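Side-chain contacts in 6-aminohexanoate-cyclic-dimer hydrolase (Arthrobacter sp., PDB 3A2Q), which hydrolyses the cyclic dimer of 6-aminohexanoic acid, a by-product of nylon-6 manufacture, to the linear dimer: residues V340-T343 and S344-V348; R367-A370 and G371-R375; V454-Y457 and G458-D461; Q469-A473 and L474-A478. The protein carries 1 engineered substitution. One frame throughout, in Å; residues are numbered along the deposited sequence.

Interaction 1 (V340-T343 and S344-V348); sequences VEWT and SWEMV
Helix 342-352 begins just after Glu341, which holds the N-cap position and whose carbonyl oxygen takes the amide of Trp345. That bond, Trp345 N to Glu341 O, is 3.2 Å long and nearly straight at 165°; the amide of Ser344 makes a second, weak one to the same oxygen. One residue further on, Glu346 N donates to Trp342 O.

On the flank of the helix the Trp342 and Glu346 side chains run alongside each other. With Trp342 CG between the backbone N and the carbonyl carbon (chi1 71°), the indole points the same way as Glu346, and Glu346 OE1 meets its edge in the ring plane, 3.7 Å from Trp342 CZ3. The carboxylate is turned 49° against the ring, and its other oxygen pairs with Arg350. Thr343 CG2 lies over one face of the same indole, 3.5 Å above its centre. Elsewhere Val340 CG2 approaches Trp345 CB at 4.0 Å and the edge of its ring. A water bridges the hydroxyls of Thr343 and Ser344, donating to Ser344 OG at 2.8 Å; Ser344 OG also bonds Glu122, as does the amide of Glu341. Met347, bent at its last torsion, lays CE 3.5 Å from Thr343 O.

The side chain of Met347 is about 6 Å from a bound 6-aminohexanoic acid and touches the pocket residues Asn125, Ile320 and Gln411. With Val348, which leans on Ile324, it seats this turn against helix 308-331, while loops carrying Glu122 and Leu401 meet Val340 and Trp342.

Interaction 2 (R367-A370 and G371-R375); sequences RYYA and GKVER
Tyr369 lays its ring against Val373 one turn on, with CE2 3.4 Å from Val373 CG2. The contact is oblique to the ring, and the same methyl is also near CZ. On the CD1 flank Lys372 passes at about a right angle, its CE 3.7 Å from Tyr369 CD1, a reach made possible by a bend at chi3 (-56°). Tyr369 carries CG opposite its own amide nitrogen, chi1 -175°, which swings the ring along the helix toward both neighbours; its hydroxyl bonds Ala302 O, and its ring meets that of Phe308. A leucine in place of Tyr369 would probably leave Ala302 O without this donor and strip Val373 CG2 and Lys372 CE of the ring they lie against.

All of this rides on helix 356-378, whose i-to-i+4 ladder is regular here: Val373 N reaches Tyr369 O at 3.0 Å, and Glu374 N reaches Ala370 O at 2.9 Å, almost straight at 176°. Glu374 CG lies near the same carbonyl, 3.3 Å from Ala370 O.

The outward side of the helix is polar. A water donates to Tyr368 O, which already receives Lys372 N, and weakly accepts from Arg375 NH2. The guanidinium of Arg375 presents one face to Gly371 O, 3.7 Å above its centre. The inward side, by contrast, sets Tyr369 on Val430 and Val373 on Ser431 of helix 427-431.

Interaction 3 (V454-Y457 and G458-D461); sequences VAAY and GRED
The chain leaves strand 448-455 through a type II beta turn from Ala456 to Arg459, closed by Arg459 N donating to Ala456 O at 2.9 Å with an angle of 158°. Gly458 occupies the third position at phi 79°, where a beta carbon would collide with Tyr457 O.

Arg459, at the N-cap of helix 460-473, carries the side-chain contact. The start of its chain packs on the turn: Arg459 CB lies 3.4 Å from Ala456 O, and Arg459 CG 3.9 Å from Ala456 CB. Ala455 CB points toward the same residue, 3.7 Å from Arg459 O. The arginine chain then bends at both chi2 (-51°) and chi3, which carries the guanidinium round to Asp461 in the first turn of the helix. Two nitrogens grip the carboxylate side-on in a salt bridge, Arg459 NE reaching Asp461 OD1 at 2.9 Å and Arg459 NH2 reaching Asp461 OD2 at 2.8 Å, each oxygen using its syn lone pair. Both acceptors lie in or close to the guanidinium plane, so the two flat groups meet edge to edge.

Tyr457 CB lies 3.4 Å from Gly458 N, and the side chain packs on Thr190 and Pro241. The glycine amide bonds Thr190 OG1, a hydroxyl that also meets Glu460 OE1, while Glu460 OE2 is salt-bridged to Arg193.

Two straight bonds fix the rotation of both the Arg459 and Asp461 end groups, and their charges balance within three residues. A carboxylate at a helix N-terminus would also be expected to sit well with the partial positive charge there, which is consistent with Asp461 staying ionised.

Interaction 4 (Q469-A473 and L474-A478); sequences QLEGA and LPWVA
Trp476 packs obliquely against Glu471, and this is the tight part of the contact: Trp476 CZ3 lies 3.6 Å from Glu471 CA and Trp476 CH2 3.6 Å from Glu471 CG. A chi1 of -180° in Glu471 carries its extended stem away from the amide and past the outer atoms of the indole's six-membered ring, the carboxylate 36° from the ring plane. Both polar ends are held elsewhere, Glu471 OE2 by Val219 N and Trp476 NE1 by Arg217 O. Putting an alanine at Trp476 would probably leave Arg217 O without that donor and the stem of Glu471 without the ring beside it. Leu470 and Leu474 both turn to Ala287 and Ile440, on helix 275-290 and strand 435-442.

The other side is looser. Gly472 and Pro475 are exposed, and Pro475 touches mainly backbone, its CD 3.4 Å from Ala473 C.

The last bond across the junction is Leu474 N to Leu470 O, 2.8 Å; at the next step Glu471 O meets Pro475 N, which has no hydrogen to give. Such a proline just past the final turn is a common way to end a helix, here helix 460-473.

How the interactions relate
All four are local contacts within continuous chain, yet each exploits a different point of a helix: interaction 1 its start, interaction 2 its middle, interaction 3 the turn that leads in, and interaction 4 the way out. Interactions 3 and 4 stand at the two ends of helix 460-473. Interactions 2 and 3 touch, Glu374 OE1 lying 3.3 Å from Tyr457 CB. Interaction 1, across the chain's centre from 3 and 4, is the one beside the bound ligand. Interactions 1 and 3 have no fully exposed residue among those that touch; 2 and 4 each have two. Interaction 1 adds a water bridge to its backbone bonds, interaction 3 a salt bridge inside 458-461, while aromatic-to-aliphatic packing marks 2 and 4.

Interaction 1 (V340-T343 and S344-V348)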
loop_
_atom_site.group_PDB
_atom_site.type_symbol
_atom_site.label_atom_id
_atom_site.label_comp_id
_atom_site.label_asym_id
_atom_site.label_seq_id
_atom_site.Cartn_x
_atom_site.Cartn_y
_atom_site.Cartn_z
ATOM N N VAL A 340 11.698 15.381 -14.486
ATOM C CA VAL A 340 10.495 14.717 -13.997
ATOM C C VAL A 340 9.414 14.633 -15.073
ATOM O O VAL A 340 9.595 15.130 -16.185
ATOM C CB VAL A 340 9.924 15.469 -12.775
ATOM C CG1 VAL A 340 11.003 15.620 -11.709
ATOM C CG2 VAL A 340 9.409 16.830 -13.190
ATOM N N GLU A 341 8.295 13.993 -14.736
ATOM C CA GLU A 341 7.179 13.857 -15.663
ATOM C C GLU A 341 6.404 15.171 -15.683
ATOM O O GLU A 341 6.433 15.921 -14.710
ATOM C CB GLU A 341 6.280 12.691 -15.230
ATOM C CG GLU A 341 6.977 11.335 -15.331
ATOM C CD GLU A 341 6.072 10.162 -14.986
ATOM O OE1 GLU A 341 4.848 10.371 -14.851
ATOM O OE2 GLU A 341 6.590 9.031 -14.860
ATOM N N TRP A 342 5.715 15.457 -16.784
ATOM C CA TRP A 342 4.984 16.716 -16.890
ATOM C C TRP A 342 3.947 16.931 -15.793
ATOM O O TRP A 342 3.732 18.058 -15.348
ATOM C CB TRP A 342 4.314 16.848 -18.265
ATOM C CG TRP A 342 3.147 15.936 -18.484
ATOM C CD1 TRP A 342 3.184 14.638 -18.912
ATOM C CD2 TRP A 342 1.765 16.252 -18.275
ATOM N NE1 TRP A 342 1.909 14.129 -18.985
ATOM C CE2 TRP A 342 1.019 15.097 -18.597
ATOM C CE3 TRP A 342 1.085 17.400 -17.846
ATOM C CZ2 TRP A 342 -0.378 15.056 -18.503
ATOM C CZ3 TRP A 342 -0.307 17.359 -17.751
ATOM C CH2 TRP A 342 -1.020 16.193 -18.080
ATOM N N THR A 343 3.300 15.858 -15.357
ATOM C CA THR A 343 2.295 15.985 -14.307
ATOM C C THR A 343 2.924 16.524 -13.026
ATOM O O THR A 343 2.333 17.347 -12.335
ATOM C CB THR A 343 1.620 14.632 -14.006
ATOM O OG1 THR A 343 2.620 13.631 -13.800
ATOM C CG2 THR A 343 0.718 14.221 -15.158
ATOM N N SER A 344 4.132 16.065 -12.724
ATOM C CA SER A 344 4.836 16.501 -11.525
ATOM C C SER A 344 5.274 17.958 -11.615
ATOM O O SER A 344 5.078 18.729 -10.680
ATOM C CB SER A 344 6.060 15.619 -11.277
ATOM O OG SER A 344 5.683 14.271 -11.076
ATOM N N TRP A 345 5.855 18.340 -12.747
ATOM C CA TRP A 345 6.315 19.709 -12.910
ATOM C C TRP A 345 5.184 20.716 -12.756
ATOM O O TRP A 345 5.379 21.798 -12.204
ATOM C CB TRP A 345 6.991 19.894 -14.270
ATOM C CG TRP A 345 7.711 21.193 -14.350
ATOM C CD1 TRP A 345 7.326 22.309 -15.036
ATOM C CD2 TRP A 345 8.910 21.545 -13.651
ATOM N NE1 TRP A 345 8.210 23.335 -14.804
ATOM C CE2 TRP A 345 9.191 22.893 -13.956
ATOM C CE3 TRP A 345 9.772 20.849 -12.791
ATOM C CZ2 TRP A 345 10.302 23.563 -13.432
ATOM C CZ3 TRP A 345 10.877 21.516 -12.269
ATOM C CH2 TRP A 345 11.131 22.860 -12.593
ATOM N N GLU A 346 3.996 20.361 -13.231
ATOM C CA GLU A 346 2.859 21.262 -13.135
ATOM C C GLU A 346 2.546 21.627 -11.684
ATOM O O GLU A 346 2.067 22.728 -11.399
ATOM C CB GLU A 346 1.635 20.629 -13.793
ATOM C CG GLU A 346 0.486 21.590 -14.005
ATOM C CD GLU A 346 -0.577 21.018 -14.917
ATOM O OE1 GLU A 346 -0.227 20.616 -16.046
ATOM O OE2 GLU A 346 -1.759 20.971 -14.510
ATOM N N MET A 347 2.824 20.702 -10.769
ATOM C CA MET A 347 2.569 20.929 -9.348
ATOM C C MET A 347 3.546 21.941 -8.751
ATOM O O MET A 347 3.255 22.568 -7.730
ATOM C CB MET A 347 2.645 19.605 -8.581
ATOM C CG MET A 347 1.600 18.590 -9.015
ATOM S SD MET A 347 1.711 17.036 -8.116
ATOM C CE MET A 347 2.903 16.176 -9.068
ATOM N N VAL A 348 4.703 22.095 -9.384
ATOM C CA VAL A 348 5.708 23.046 -8.919
ATOM C C VAL A 348 5.127 24.448 -9.029
ATOM O O VAL A 348 5.232 25.254 -8.108
ATOM C CB VAL A 348 6.997 22.970 -9.772
ATOM C CG1 VAL A 348 8.008 24.004 -9.290
ATOM C CG2 VAL A 348 7.594 21.581 -9.689
HETATM O O HOH W 1 3.289 12.962 -11.451
#

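Interaction 2 (R367-A370 and G371-R375)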
loop_
_atom_site.group_PDB
_atom_site.type_symbol
_atom_site.label_atom_id
_atom_site.label_comp_id
_atom_site.label_asym_id
_atom_site.label_seq_id
_atom_site.Cartn_x
_atom_site.Cartn_y
_atom_site.Cartn_z
ATOM N N ARG A 367 -8.282 17.546 9.256
ATOM C CA ARG A 367 -8.557 17.159 10.637
ATOM C C ARG A 367 -10.061 17.173 10.889
ATOM O O ARG A 367 -10.594 16.284 11.542
ATOM C CB ARG A 367 -7.861 18.104 11.632
ATOM C CG ARG A 367 -6.369 18.308 11.400
ATOM C CD ARG A 367 -5.630 17.008 11.099
ATOM N NE ARG A 367 -4.192 17.239 10.999
ATOM C CZ ARG A 367 -3.360 16.533 10.237
ATOM N NH1 ARG A 367 -3.818 15.534 9.490
ATOM N NH2 ARG A 367 -2.067 16.829 10.226
ATOM N N TYR A 368 -10.747 18.186 10.369
ATOM C CA TYR A 368 -12.186 18.267 10.571
ATOM C C TYR A 368 -12.899 17.099 9.909
ATOM O O TYR A 368 -13.808 16.519 10.493
ATOM C CB TYR A 368 -12.735 19.601 10.051
ATOM C CG TYR A 368 -12.720 20.698 11.102
ATOM C CD1 TYR A 368 -13.361 20.516 12.327
ATOM C CD2 TYR A 368 -12.061 21.911 10.880
ATOM C CE1 TYR A 368 -13.347 21.507 13.311
ATOM C CE2 TYR A 368 -12.042 22.915 11.862
ATOM C CZ TYR A 368 -12.687 22.701 13.074
ATOM O OH TYR A 368 -12.674 23.667 14.059
ATOM N N TYR A 369 -12.478 16.739 8.701
ATOM C CA TYR A 369 -13.107 15.625 8.004
ATOM C C TYR A 369 -12.846 14.333 8.772
ATOM O O TYR A 369 -13.748 13.511 8.948
ATOM C CB TYR A 369 -12.562 15.502 6.585
ATOM C CG TYR A 369 -13.279 14.446 5.784
ATOM C CD1 TYR A 369 -14.578 14.658 5.317
ATOM C CD2 TYR A 369 -12.677 13.218 5.529
ATOM C CE1 TYR A 369 -15.262 13.661 4.613
ATOM C CE2 TYR A 369 -13.347 12.217 4.827
ATOM C CZ TYR A 369 -14.636 12.443 4.373
ATOM O OH TYR A 369 -15.288 11.447 3.680
ATOM N N ALA A 370 -11.611 14.159 9.233
ATOM C CA ALA A 370 -11.244 12.972 10.000
ATOM C C ALA A 370 -12.225 12.814 11.155
ATOM O O ALA A 370 -12.709 11.720 11.431
ATOM C CB ALA A 370 -9.825 13.113 10.538
ATOM N N GLY A 371 -12.513 13.918 11.833
ATOM C CA GLY A 371 -13.438 13.865 12.948
ATOM C C GLY A 371 -14.819 13.388 12.536
ATOM O O GLY A 371 -15.415 12.550 13.213
ATOM N N LYS A 372 -15.332 13.915 11.427
ATOM C CA LYS A 372 -16.657 13.521 10.962
ATOM C C LYS A 372 -16.693 12.024 10.695
ATOM O O LYS A 372 -17.657 11.346 11.049
ATOM C CB LYS A 372 -17.047 14.286 9.691
ATOM C CG LYS A 372 -17.171 15.797 9.871
ATOM C CD LYS A 372 -17.906 16.450 8.699
ATOM C CE LYS A 372 -17.249 16.131 7.361
ATOM N NZ LYS A 372 -18.072 16.599 6.205
ATOM N N VAL A 373 -15.635 11.508 10.078
ATOM C CA VAL A 373 -15.564 10.089 9.775
ATOM C C VAL A 373 -15.518 9.234 11.042
ATOM O O VAL A 373 -16.314 8.313 11.207
ATOM C CB VAL A 373 -14.316 9.750 8.931
ATOM C CG1 VAL A 373 -14.188 8.247 8.809
ATOM C CG2 VAL A 373 -14.417 10.389 7.546
ATOM N N GLU A 374 -14.584 9.547 11.933
ATOM C CA GLU A 374 -14.422 8.776 13.168
ATOM C C GLU A 374 -15.633 8.752 14.094
ATOM O O GLU A 374 -15.805 7.809 14.861
ATOM C CB GLU A 374 -13.212 9.278 13.954
ATOM C CG GLU A 374 -11.882 9.057 13.266
ATOM C CD GLU A 374 -10.718 9.194 14.229
ATOM O OE1 GLU A 374 -10.449 8.227 14.974
ATOM O OE2 GLU A 374 -10.084 10.274 14.252
ATOM N N ARG A 375 -16.468 9.782 14.029
ATOM C CA ARG A 375 -17.652 9.843 14.877
ATOM C C ARG A 375 -18.611 8.674 14.665
ATOM O O ARG A 375 -19.424 8.380 15.537
ATOM C CB ARG A 375 -18.392 11.163 14.665
ATOM C CG ARG A 375 -17.898 12.289 15.563
ATOM C CD ARG A 375 -18.821 13.496 15.491
ATOM N NE ARG A 375 -18.335 14.525 14.578
ATOM C CZ ARG A 375 -17.289 15.309 14.827
ATOM N NH1 ARG A 375 -16.615 15.184 15.963
ATOM N NH2 ARG A 375 -16.920 16.223 13.941
HETATM O O HOH W 2 -14.916 17.258 12.761
#

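Interaction 3 (V454-Y457 and G458-D461)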
loop_
_atom_site.group_PDB
_atom_site.type_symbol
_atom_site.label_atom_id
_atom_site.label_comp_id
_atom_site.label_asym_id
_atom_site.label_seq_id
_atom_site.Cartn_x
_atom_site.Cartn_y
_atom_site.Cartn_z
ATOM N N VAL A 454 -12.520 -1.588 7.619
ATOM C CA VAL A 454 -11.968 -0.456 8.362
ATOM C C VAL A 454 -12.403 -0.518 9.828
ATOM O O VAL A 454 -13.592 -0.621 10.113
ATOM C CB VAL A 454 -12.477 0.887 7.790
ATOM C CG1 VAL A 454 -11.746 2.045 8.463
ATOM C CG2 VAL A 454 -12.288 0.922 6.270
ATOM N N ALA A 455 -11.440 -0.434 10.740
ATOM C CA ALA A 455 -11.729 -0.466 12.172
ATOM C C ALA A 455 -11.444 0.898 12.796
ATOM O O ALA A 455 -10.918 1.795 12.136
ATOM C CB ALA A 455 -10.890 -1.542 12.852
ATOM N N ALA A 456 -11.792 1.058 14.070
ATOM C CA ALA A 456 -11.557 2.325 14.752
ATOM C C ALA A 456 -10.059 2.604 14.877
ATOM O O ALA A 456 -9.241 1.687 14.832
ATOM C CB ALA A 456 -12.210 2.304 16.137
ATOM N N TYR A 457 -9.714 3.880 15.022
ATOM C CA TYR A 457 -8.321 4.318 15.168
ATOM C C TYR A 457 -7.576 3.431 16.170
ATOM O O TYR A 457 -8.006 3.285 17.319
ATOM C CB TYR A 457 -8.295 5.764 15.670
ATOM C CG TYR A 457 -6.983 6.495 15.475
ATOM C CD1 TYR A 457 -6.712 7.175 14.288
ATOM C CD2 TYR A 457 -6.018 6.517 16.480
ATOM C CE1 TYR A 457 -5.511 7.862 14.109
ATOM C CE2 TYR A 457 -4.814 7.197 16.313
ATOM C CZ TYR A 457 -4.567 7.867 15.124
ATOM O OH TYR A 457 -3.371 8.528 14.947
ATOM N N GLY A 458 -6.472 2.838 15.725
ATOM C CA GLY A 458 -5.665 1.994 16.588
ATOM C C GLY A 458 -6.126 0.568 16.842
ATOM O O GLY A 458 -5.451 -0.171 17.557
ATOM N N ARG A 459 -7.239 0.158 16.250
ATOM C CA ARG A 459 -7.747 -1.191 16.489
ATOM C C ARG A 459 -7.389 -2.274 15.465
ATOM O O ARG A 459 -8.264 -3.012 15.000
ATOM C CB ARG A 459 -9.266 -1.152 16.666
ATOM C CG ARG A 459 -9.753 -0.280 17.815
ATOM C CD ARG A 459 -9.019 -0.609 19.103
ATOM N NE ARG A 459 -9.155 -2.007 19.502
ATOM C CZ ARG A 459 -10.218 -2.516 20.116
ATOM N NH1 ARG A 459 -11.258 -1.746 20.407
ATOM N NH2 ARG A 459 -10.234 -3.798 20.456
ATOM N N GLU A 460 -6.108 -2.380 15.131
ATOM C CA GLU A 460 -5.662 -3.412 14.203
ATOM C C GLU A 460 -5.955 -4.781 14.808
ATOM O O GLU A 460 -6.145 -5.758 14.089
ATOM C CB GLU A 460 -4.161 -3.293 13.930
ATOM C CG GLU A 460 -3.796 -2.236 12.905
ATOM C CD GLU A 460 -3.485 -0.894 13.522
ATOM O OE1 GLU A 460 -4.230 -0.460 14.421
ATOM O OE2 GLU A 460 -2.493 -0.271 13.095
ATOM N N ASP A 461 -5.993 -4.856 16.136
ATOM C CA ASP A 461 -6.270 -6.130 16.785
ATOM C C ASP A 461 -7.623 -6.687 16.339
ATOM O O ASP A 461 -7.713 -7.851 15.945
ATOM C CB ASP A 461 -6.207 -5.984 18.316
ATOM C CG ASP A 461 -7.203 -4.976 18.856
ATOM O OD1 ASP A 461 -7.244 -3.836 18.349
ATOM O OD2 ASP A 461 -7.940 -5.323 19.804
#

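Interaction 4 (Q469-A473 and L474-A478)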
loop_
_atom_site.group_PDB
_atom_site.type_symbol
_atom_site.label_atom_id
_atom_site.label_comp_id
_atom_site.label_asym_id
_atom_site.label_seq_id
_atom_site.Cartn_x
_atom_site.Cartn_y
_atom_site.Cartn_z
ATOM N N GLN A 469 -11.156 -14.291 10.290
ATOM C CA GLN A 469 -12.418 -15.018 10.154
ATOM C C GLN A 469 -12.844 -15.089 8.687
ATOM O O GLN A 469 -13.330 -16.118 8.220
ATOM C CB GLN A 469 -13.526 -14.341 10.969
ATOM C CG GLN A 469 -13.187 -14.129 12.438
ATOM C CD GLN A 469 -14.356 -13.583 13.230
ATOM O OE1 GLN A 469 -15.143 -12.784 12.730
ATOM N NE2 GLN A 469 -14.467 -14.003 14.484
ATOM N N LEU A 470 -12.666 -13.991 7.961
ATOM C CA LEU A 470 -13.037 -13.957 6.550
ATOM C C LEU A 470 -12.111 -14.829 5.715
ATOM O O LEU A 470 -12.524 -15.417 4.720
ATOM C CB LEU A 470 -13.018 -12.520 6.028
ATOM C CG LEU A 470 -14.240 -11.684 6.409
ATOM C CD1 LEU A 470 -14.039 -10.242 5.960
ATOM C CD2 LEU A 470 -15.487 -12.287 5.767
ATOM N N GLU A 471 -10.852 -14.899 6.128
ATOM C CA GLU A 471 -9.857 -15.712 5.448
ATOM C C GLU A 471 -10.274 -17.180 5.559
ATOM O O GLU A 471 -10.022 -17.983 4.658
ATOM C CB GLU A 471 -8.498 -15.494 6.111
ATOM C CG GLU A 471 -7.345 -16.271 5.516
ATOM C CD GLU A 471 -6.042 -15.960 6.224
ATOM O OE1 GLU A 471 -6.007 -16.073 7.470
ATOM O OE2 GLU A 471 -5.057 -15.598 5.547
ATOM N N GLY A 472 -10.926 -17.519 6.667
ATOM C CA GLY A 472 -11.365 -18.887 6.877
ATOM C C GLY A 472 -12.699 -19.196 6.225
ATOM O O GLY A 472 -12.954 -20.333 5.827
ATOM N N ALA A 473 -13.549 -18.184 6.111
ATOM C CA ALA A 473 -14.868 -18.350 5.513
ATOM C C ALA A 473 -14.811 -18.290 3.989
ATOM O O ALA A 473 -15.565 -18.980 3.298
ATOM C CB ALA A 473 -15.808 -17.270 6.033
ATOM N N LEU A 474 -13.910 -17.461 3.474
ATOM C CA LEU A 474 -13.780 -17.289 2.035
ATOM C C LEU A 474 -12.321 -17.385 1.611
ATOM O O LEU A 474 -11.782 -16.468 0.998
ATOM C CB LEU A 474 -14.368 -15.930 1.640
ATOM C CG LEU A 474 -15.815 -15.713 2.108
ATOM C CD1 LEU A 474 -16.262 -14.286 1.810
ATOM C CD2 LEU A 474 -16.732 -16.729 1.420
ATOM N N PRO A 475 -11.663 -18.514 1.922
ATOM C CA PRO A 475 -10.255 -18.709 1.568
ATOM C C PRO A 475 -9.950 -18.370 0.110
ATOM O O PRO A 475 -10.739 -18.674 -0.789
ATOM C CB PRO A 475 -10.009 -20.184 1.899
ATOM C CG PRO A 475 -11.343 -20.803 1.793
ATOM C CD PRO A 475 -12.258 -19.773 2.401
ATOM N N TRP A 476 -8.799 -17.743 -0.107
ATOM C CA TRP A 476 -8.380 -17.325 -1.442
ATOM C C TRP A 476 -7.065 -17.952 -1.899
ATOM O O TRP A 476 -6.715 -17.897 -3.076
ATOM C CB TRP A 476 -8.246 -15.800 -1.465
ATOM C CG TRP A 476 -7.263 -15.268 -0.458
ATOM C CD1 TRP A 476 -5.894 -15.288 -0.548
ATOM C CD2 TRP A 476 -7.571 -14.643 0.794
ATOM N NE1 TRP A 476 -5.339 -14.712 0.570
ATOM C CE2 TRP A 476 -6.343 -14.309 1.409
ATOM C CE3 TRP A 476 -8.765 -14.333 1.457
ATOM C CZ2 TRP A 476 -6.275 -13.678 2.660
ATOM C CZ3 TRP A 476 -8.696 -13.705 2.703
ATOM C CH2 TRP A 476 -7.458 -13.387 3.287
ATOM N N VAL A 477 -6.340 -18.552 -0.966
ATOM C CA VAL A 477 -5.048 -19.153 -1.266
ATOM C C VAL A 477 -5.041 -20.114 -2.466
ATOM O O VAL A 477 -4.009 -20.293 -3.118
ATOM C CB VAL A 477 -4.495 -19.879 -0.015
ATOM C CG1 VAL A 477 -5.345 -21.097 0.303
ATOM C CG2 VAL A 477 -3.043 -20.256 -0.232
ATOM N N ALA A 478 -6.191 -20.720 -2.759
ATOM C CA ALA A 478 -6.302 -21.661 -3.873
ATOM C C ALA A 478 -6.144 -20.993 -5.237
ATOM O O ALA A 478 -5.743 -21.638 -6.209
ATOM C CB ALA A 478 -7.636 -22.384 -3.808
#